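Local coordinates for protein isocitrate dehydrogenase [NAD] subunit 2, mitochondrial (Saccharomyces cerevisiae, PDB 3BLX) that works in the allosteric mitochondrial enzyme that oxidises and decarboxylates isocitrate to 2-oxoglutarate with NAD(+) in the citric acid cycle, and also binds RNA, at residues N112-E120 against S251-L262; K189-F200 against S240-D248. All coordinates share one frame; numbering follows the deposited sequence.

Interaction 1. Residues N112-E120 against S251-L262; sequences NVRPAKSIE and SDLNSGLSAGSL
R114 and D252 form a salt bridge across this contact, with R114 NH2 2.7 Å from D252 OD1. The hydrogen bond within it is bent, 132° at the hydrogen. The carboxylate oxygen is met nearly along its C-O axis, but this oxygen is tilted somewhat out of the guanidinium plane. S251 OG lies over the centre of one guanidinium face. S255 OG is at the edge, in plane, 3.0 Å from R114 NH1. R114 CG is anti to the carbonyl carbon (chi1 -86°), and bends at chi2 and chi3 turn the guanidinium onto S251, D252 and S255. Both serines have partners outside the contact: S251 OG is hydrogen-bonded to G247 O, and S255 OG to T265 OG1. By similarity R114 binds substrate and D252 binds magnesium, so the pair probably belongs to the active site. Further along, A116 CB rests 3.9 Å from N254 CB and 3.5 Å from S258 OG. S258 CB meets K117 O at 3.7 Å. Strand 112-117 and helix 251-258 run nearly parallel, 21° apart, with axes 7.1 Å from each other. In the mixed sheet, strand 109-117 lies between strands 130-136 and 266-271. L253 and L257 of helix 244-258 pack on the neighbouring subunit 1 chain.

Interaction 2. Residues K189-F200 against S240-D248; sequences KSTIQRLADGLF and SVCPNLYGD
F200 turns its CG anti to the backbone N (chi1 -166°), which carries the ring from helix 195-208 to P243. Y246 has CG anti to the carbonyl carbon, and its ring meets D197 from the opposite direction, hydroxyl first. The setting is the alpha/beta sheet of the isocitrate and isopropylmalate dehydrogenase fold. Here helix 195-208, which follows strand 183-188, meets the turn between strand 238-242 and helix 244-258. P243 CG stands almost above the middle of the F200 ring, 3.9 Å from the centroid and 12° off the normal. This is a CH-pi contact. P243 CD continues the packing at 3.8 Å from F200 CE2. V241 O lies near the ring plane, at the edge. I169 and V186 also touch the F200 side chain. With an alanine here in place of F200, P243 CG would probably lose the ring face it packs on, and a gap would be likely to open between the helix and the turn. The polar end is built around D197. Its OD2 forms a salt bridge with R194 NH2 at 2.6 Å, within the same segment. Its OD1 accepts a weak hydrogen bond from Y246 OH at 3.2 Å. The carboxylate and the tyrosine ring are nearly coplanar, 18° apart, and OD1 lies in plane at the ring edge. K189, critical for catalysis by similarity, crosses Y246 at about a right angle. Its bent chain carries NZ away toward D222, a long and weak ion pair. K189 CB itself stays 3.1 Å from Y246 OH.

Both contacts use helix 244-258 and the same mixed sheet. Interaction 2 takes the start of the helix and the strand before it; interaction 1 takes its later part, 251-258, against strand 109-117. Their centres are about 22 Å apart. Along the chain, interaction 2 is nested inside the loop closed by interaction 1. Sites assigned by similarity link them. D248, in 240-248, and D252, in 251-262, are assigned in this way as magnesium ligands and lie one helical turn apart. The S251 side chain is about 5 Å from that of D248 and about 4 Å from that of R135, a substrate-binding residue by similarity. The C242 side chain is also about 4 Å from that of R135. Subunit 1 comes close to both: its K183 forms a salt bridge with D248.

Interaction 1. Residues N112-E120 against S251-L262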
# COMPACT_ATOMS: atom_id res chain seq x y z
N ASN B 112 -41.22 25.27 -6.85
CA ASN B 112 -40.37 26.45 -6.72
C ASN B 112 -40.55 27.30 -7.97
O ASN B 112 -40.27 26.84 -9.06
CB ASN B 112 -38.90 26.01 -6.56
CG ASN B 112 -37.94 27.18 -6.33
OD1 ASN B 112 -37.09 27.49 -7.16
ND2 ASN B 112 -38.08 27.83 -5.19
N VAL B 113 -41.03 28.53 -7.81
CA VAL B 113 -41.25 29.43 -8.94
C VAL B 113 -40.12 30.43 -9.05
O VAL B 113 -39.86 31.16 -8.11
CB VAL B 113 -42.55 30.17 -8.79
CG1 VAL B 113 -42.79 31.06 -9.99
CG2 VAL B 113 -43.67 29.15 -8.60
N ARG B 114 -39.43 30.45 -10.19
CA ARG B 114 -38.25 31.29 -10.38
C ARG B 114 -38.35 32.14 -11.63
O ARG B 114 -38.01 31.66 -12.72
CB ARG B 114 -37.00 30.43 -10.53
CG ARG B 114 -36.34 30.03 -9.24
CD ARG B 114 -35.35 31.08 -8.81
NE ARG B 114 -34.11 30.46 -8.37
CZ ARG B 114 -32.92 30.71 -8.90
NH1 ARG B 114 -32.78 31.58 -9.88
NH2 ARG B 114 -31.85 30.10 -8.44
N PRO B 115 -38.81 33.41 -11.48
CA PRO B 115 -38.86 34.42 -12.55
C PRO B 115 -37.47 34.96 -12.83
O PRO B 115 -36.73 35.16 -11.90
CB PRO B 115 -39.68 35.54 -11.92
CG PRO B 115 -40.38 34.92 -10.78
CD PRO B 115 -39.44 33.91 -10.26
N ALA B 116 -37.12 35.19 -14.09
CA ALA B 116 -35.93 35.97 -14.39
C ALA B 116 -36.23 37.07 -15.42
O ALA B 116 -36.31 36.78 -16.60
CB ALA B 116 -34.81 35.08 -14.88
N LYS B 117 -36.44 38.31 -14.95
CA LYS B 117 -36.77 39.41 -15.85
C LYS B 117 -35.67 40.48 -15.92
O LYS B 117 -35.02 40.76 -14.92
CB LYS B 117 -38.13 40.04 -15.52
CG LYS B 117 -38.73 40.82 -16.71
CD LYS B 117 -40.18 41.28 -16.51
CE LYS B 117 -40.30 42.58 -15.71
NZ LYS B 117 -41.73 43.02 -15.51
N SER B 118 -35.46 41.03 -17.11
CA SER B 118 -34.60 42.19 -17.30
C SER B 118 -35.20 43.42 -16.61
O SER B 118 -36.43 43.51 -16.45
CB SER B 118 -34.40 42.47 -18.78
OG SER B 118 -33.45 41.59 -19.34
N ILE B 119 -34.33 44.34 -16.18
CA ILE B 119 -34.77 45.59 -15.58
C ILE B 119 -34.75 46.69 -16.64
O ILE B 119 -33.70 46.95 -17.25
CB ILE B 119 -33.89 46.02 -14.39
CG1 ILE B 119 -33.94 44.98 -13.26
CG2 ILE B 119 -34.32 47.39 -13.89
CD1 ILE B 119 -35.36 44.63 -12.78
N GLU B 120 -35.90 47.31 -16.87
CA GLU B 120 -36.02 48.40 -17.84
C GLU B 120 -35.17 49.60 -17.45
O GLU B 120 -35.26 50.11 -16.33
CB GLU B 120 -37.48 48.84 -18.02
CG GLU B 120 -38.30 47.90 -18.88
CD GLU B 120 -37.65 47.65 -20.23
OE1 GLU B 120 -36.97 48.57 -20.74
OE2 GLU B 120 -37.82 46.54 -20.78
N SER B 251 -32.69 27.29 -13.64
CA SER B 251 -33.05 28.54 -12.99
C SER B 251 -31.84 29.47 -12.78
O SER B 251 -31.97 30.70 -12.86
CB SER B 251 -33.82 28.29 -11.70
OG SER B 251 -33.00 27.63 -10.77
N ASP B 252 -30.66 28.89 -12.54
CA ASP B 252 -29.44 29.70 -12.36
C ASP B 252 -28.88 30.23 -13.68
O ASP B 252 -28.23 31.27 -13.73
CB ASP B 252 -28.36 28.90 -11.61
CG ASP B 252 -28.42 29.09 -10.08
OD1 ASP B 252 -29.53 29.10 -9.49
OD2 ASP B 252 -27.33 29.21 -9.46
N LEU B 253 -29.15 29.52 -14.76
CA LEU B 253 -28.83 29.98 -16.10
C LEU B 253 -29.77 31.12 -16.52
O LEU B 253 -29.35 32.07 -17.15
CB LEU B 253 -28.93 28.80 -17.06
CG LEU B 253 -28.61 28.96 -18.52
CD1 LEU B 253 -28.12 27.65 -19.09
CD2 LEU B 253 -29.84 29.40 -19.23
N ASN B 254 -31.03 31.02 -16.16
CA ASN B 254 -31.98 32.10 -16.41
C ASN B 254 -31.57 33.40 -15.71
O ASN B 254 -31.62 34.48 -16.28
CB ASN B 254 -33.42 31.67 -16.03
CG ASN B 254 -33.97 30.58 -16.95
OD1 ASN B 254 -33.39 30.27 -18.00
ND2 ASN B 254 -35.11 30.00 -16.57
N SER B 255 -31.15 33.28 -14.46
CA SER B 255 -30.73 34.44 -13.70
C SER B 255 -29.44 35.04 -14.27
O SER B 255 -29.18 36.23 -14.12
CB SER B 255 -30.59 34.09 -12.21
OG SER B 255 -31.86 33.84 -11.64
N GLY B 256 -28.64 34.21 -14.91
CA GLY B 256 -27.44 34.68 -15.60
C GLY B 256 -27.82 35.47 -16.85
O GLY B 256 -27.09 36.37 -17.28
N LEU B 257 -28.98 35.15 -17.43
CA LEU B 257 -29.42 35.84 -18.61
C LEU B 257 -30.00 37.20 -18.21
O LEU B 257 -29.71 38.21 -18.83
CB LEU B 257 -30.46 35.02 -19.37
CG LEU B 257 -29.87 33.80 -20.08
CD1 LEU B 257 -30.94 32.92 -20.70
CD2 LEU B 257 -28.84 34.24 -21.09
N SER B 258 -30.79 37.21 -17.16
CA SER B 258 -31.48 38.43 -16.77
C SER B 258 -30.59 39.45 -16.10
O SER B 258 -30.77 40.65 -16.29
CB SER B 258 -32.71 38.10 -15.90
OG SER B 258 -32.31 37.56 -14.67
N ALA B 259 -29.59 38.99 -15.34
CA ALA B 259 -28.84 39.88 -14.47
C ALA B 259 -27.34 39.60 -14.36
O ALA B 259 -26.56 40.49 -14.01
CB ALA B 259 -29.48 39.90 -13.07
N GLY B 260 -26.92 38.38 -14.64
CA GLY B 260 -25.52 38.01 -14.48
C GLY B 260 -25.20 37.55 -13.07
O GLY B 260 -24.03 37.44 -12.71
N SER B 261 -26.25 37.28 -12.28
CA SER B 261 -26.08 36.82 -10.90
C SER B 261 -27.42 36.58 -10.24
O SER B 261 -28.47 36.94 -10.78
CB SER B 261 -25.31 37.85 -10.06
OG SER B 261 -26.19 38.84 -9.56
N LEU B 262 -27.38 36.02 -9.03
CA LEU B 262 -28.62 35.79 -8.27
C LEU B 262 -29.13 37.02 -7.52
O LEU B 262 -30.15 36.95 -6.82
CB LEU B 262 -28.45 34.63 -7.28
CG LEU B 262 -28.08 33.23 -7.77
CD1 LEU B 262 -28.83 32.84 -9.02
CD2 LEU B 262 -26.58 33.12 -8.00

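Interaction 2. Residues K189-F200 against S240-D248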
# COMPACT_ATOMS: atom_id res chain seq x y z
N LYS B 189 -34.99 15.40 -20.72
CA LYS B 189 -33.84 14.83 -21.43
C LYS B 189 -34.32 13.61 -22.27
O LYS B 189 -35.43 13.12 -22.06
CB LYS B 189 -32.73 14.44 -20.44
CG LYS B 189 -31.32 14.85 -20.86
CD LYS B 189 -31.08 14.59 -22.35
CE LYS B 189 -29.62 14.24 -22.65
NZ LYS B 189 -28.65 15.34 -22.37
N SER B 190 -33.49 13.16 -23.21
CA SER B 190 -33.91 12.19 -24.24
C SER B 190 -34.98 11.21 -23.78
O SER B 190 -34.69 10.26 -23.08
CB SER B 190 -32.70 11.41 -24.77
OG SER B 190 -33.11 10.52 -25.79
N THR B 191 -36.22 11.45 -24.20
CA THR B 191 -37.40 10.74 -23.72
C THR B 191 -37.39 9.19 -23.87
O THR B 191 -38.04 8.49 -23.07
CB THR B 191 -38.69 11.33 -24.36
OG1 THR B 191 -39.82 10.49 -24.07
CG2 THR B 191 -38.53 11.47 -25.88
N ILE B 192 -36.67 8.67 -24.86
CA ILE B 192 -36.68 7.21 -25.12
C ILE B 192 -35.57 6.43 -24.39
O ILE B 192 -35.70 5.23 -24.15
CB ILE B 192 -36.65 6.89 -26.65
CG1 ILE B 192 -37.34 5.55 -26.94
CG2 ILE B 192 -35.21 6.94 -27.20
CD1 ILE B 192 -38.83 5.55 -26.67
N GLN B 193 -34.50 7.13 -24.02
CA GLN B 193 -33.36 6.52 -23.32
C GLN B 193 -33.42 6.77 -21.80
O GLN B 193 -32.54 6.32 -21.05
CB GLN B 193 -32.04 7.02 -23.91
CG GLN B 193 -31.75 6.46 -25.31
CD GLN B 193 -31.14 5.05 -25.29
OE1 GLN B 193 -29.95 4.87 -25.01
NE2 GLN B 193 -31.96 4.06 -25.62
N ARG B 194 -34.44 7.50 -21.38
CA ARG B 194 -34.81 7.63 -19.98
C ARG B 194 -36.33 7.65 -19.83
O ARG B 194 -36.98 8.64 -20.13
CB ARG B 194 -34.15 8.84 -19.28
CG ARG B 194 -33.59 9.94 -20.17
CD ARG B 194 -32.07 9.86 -20.35
NE ARG B 194 -31.26 10.40 -19.24
CZ ARG B 194 -31.73 10.94 -18.11
NH1 ARG B 194 -30.87 11.39 -17.18
NH2 ARG B 194 -33.04 11.04 -17.88
N LEU B 195 -36.88 6.55 -19.37
CA LEU B 195 -38.29 6.47 -19.06
C LEU B 195 -38.70 7.23 -17.77
O LEU B 195 -39.85 7.20 -17.38
CB LEU B 195 -38.73 5.00 -19.01
CG LEU B 195 -38.57 4.17 -17.75
CD1 LEU B 195 -38.49 2.71 -18.15
CD2 LEU B 195 -37.34 4.59 -17.02
N ALA B 196 -37.76 7.92 -17.12
CA ALA B 196 -38.12 8.81 -16.03
C ALA B 196 -38.63 10.12 -16.61
O ALA B 196 -39.54 10.76 -16.07
CB ALA B 196 -36.94 9.08 -15.17
N ASP B 197 -38.04 10.53 -17.71
CA ASP B 197 -38.52 11.71 -18.39
C ASP B 197 -39.76 11.36 -19.18
O ASP B 197 -40.67 12.17 -19.31
CB ASP B 197 -37.42 12.31 -19.27
CG ASP B 197 -36.32 12.99 -18.46
OD1 ASP B 197 -36.57 14.07 -17.87
OD2 ASP B 197 -35.19 12.46 -18.40
N GLY B 198 -39.81 10.15 -19.70
CA GLY B 198 -41.02 9.66 -20.33
C GLY B 198 -42.23 9.74 -19.41
O GLY B 198 -43.34 9.96 -19.88
N LEU B 199 -42.04 9.56 -18.10
CA LEU B 199 -43.18 9.57 -17.18
C LEU B 199 -43.63 10.99 -16.93
O LEU B 199 -44.82 11.28 -16.79
CB LEU B 199 -42.84 8.85 -15.87
CG LEU B 199 -43.76 9.04 -14.66
CD1 LEU B 199 -43.57 7.89 -13.71
CD2 LEU B 199 -43.49 10.35 -13.93
N PHE B 200 -42.66 11.89 -16.86
CA PHE B 200 -42.93 13.28 -16.61
C PHE B 200 -43.67 13.89 -17.79
O PHE B 200 -44.61 14.63 -17.58
CB PHE B 200 -41.62 14.02 -16.38
CG PHE B 200 -41.79 15.39 -15.80
CD1 PHE B 200 -42.08 15.56 -14.46
CD2 PHE B 200 -41.64 16.51 -16.60
CE1 PHE B 200 -42.23 16.83 -13.90
CE2 PHE B 200 -41.78 17.78 -16.05
CZ PHE B 200 -42.07 17.94 -14.70
N SER B 240 -42.01 27.47 -18.35
CA SER B 240 -41.33 26.17 -18.35
C SER B 240 -41.53 25.36 -17.05
O SER B 240 -41.43 25.91 -15.96
CB SER B 240 -39.86 26.39 -18.61
OG SER B 240 -39.66 27.16 -19.77
N VAL B 241 -41.84 24.07 -17.17
CA VAL B 241 -41.65 23.15 -16.04
C VAL B 241 -40.57 22.10 -16.28
O VAL B 241 -40.38 21.64 -17.39
CB VAL B 241 -42.90 22.38 -15.70
CG1 VAL B 241 -43.53 22.91 -14.48
CG2 VAL B 241 -43.81 22.33 -16.89
N CYS B 242 -39.89 21.68 -15.23
CA CYS B 242 -38.95 20.57 -15.38
C CYS B 242 -38.89 19.74 -14.13
O CYS B 242 -39.31 20.19 -13.05
CB CYS B 242 -37.56 21.10 -15.71
SG CYS B 242 -36.89 22.15 -14.42
N PRO B 243 -38.39 18.50 -14.26
CA PRO B 243 -38.19 17.63 -13.10
C PRO B 243 -37.10 18.21 -12.20
O PRO B 243 -36.31 19.04 -12.66
CB PRO B 243 -37.74 16.30 -13.71
CG PRO B 243 -38.05 16.39 -15.17
CD PRO B 243 -38.00 17.84 -15.52
N ASN B 244 -37.09 17.81 -10.93
CA ASN B 244 -36.15 18.40 -9.98
C ASN B 244 -34.67 18.38 -10.44
O ASN B 244 -33.91 19.30 -10.13
CB ASN B 244 -36.31 17.74 -8.60
CG ASN B 244 -35.21 18.12 -7.63
OD1 ASN B 244 -34.33 17.31 -7.35
ND2 ASN B 244 -35.25 19.36 -7.14
N LEU B 245 -34.30 17.34 -11.19
CA LEU B 245 -32.95 17.14 -11.72
C LEU B 245 -32.26 18.35 -12.37
O LEU B 245 -31.10 18.67 -12.07
CB LEU B 245 -32.95 15.96 -12.69
CG LEU B 245 -31.59 15.26 -12.80
CD1 LEU B 245 -31.33 14.37 -11.58
CD2 LEU B 245 -31.46 14.45 -14.08
N TYR B 246 -32.96 19.02 -13.28
CA TYR B 246 -32.37 20.11 -14.03
C TYR B 246 -32.81 21.47 -13.50
O TYR B 246 -32.35 22.50 -13.98
CB TYR B 246 -32.78 20.02 -15.50
CG TYR B 246 -32.97 18.62 -16.01
CD1 TYR B 246 -31.88 17.80 -16.26
CD2 TYR B 246 -34.25 18.13 -16.28
CE1 TYR B 246 -32.06 16.52 -16.73
CE2 TYR B 246 -34.44 16.85 -16.76
CZ TYR B 246 -33.34 16.05 -16.98
OH TYR B 246 -33.51 14.77 -17.45
N GLY B 247 -33.70 21.46 -12.52
CA GLY B 247 -34.23 22.70 -11.98
C GLY B 247 -33.19 23.69 -11.48
O GLY B 247 -33.25 24.86 -11.82
N ASP B 248 -32.26 23.20 -10.65
CA ASP B 248 -31.15 24.00 -10.12
C ASP B 248 -30.39 24.72 -11.23
O ASP B 248 -30.20 25.93 -11.17
CB ASP B 248 -30.18 23.09 -9.33
CG ASP B 248 -30.37 23.15 -7.81
OD1 ASP B 248 -30.94 24.15 -7.30
OD2 ASP B 248 -29.92 22.21 -7.10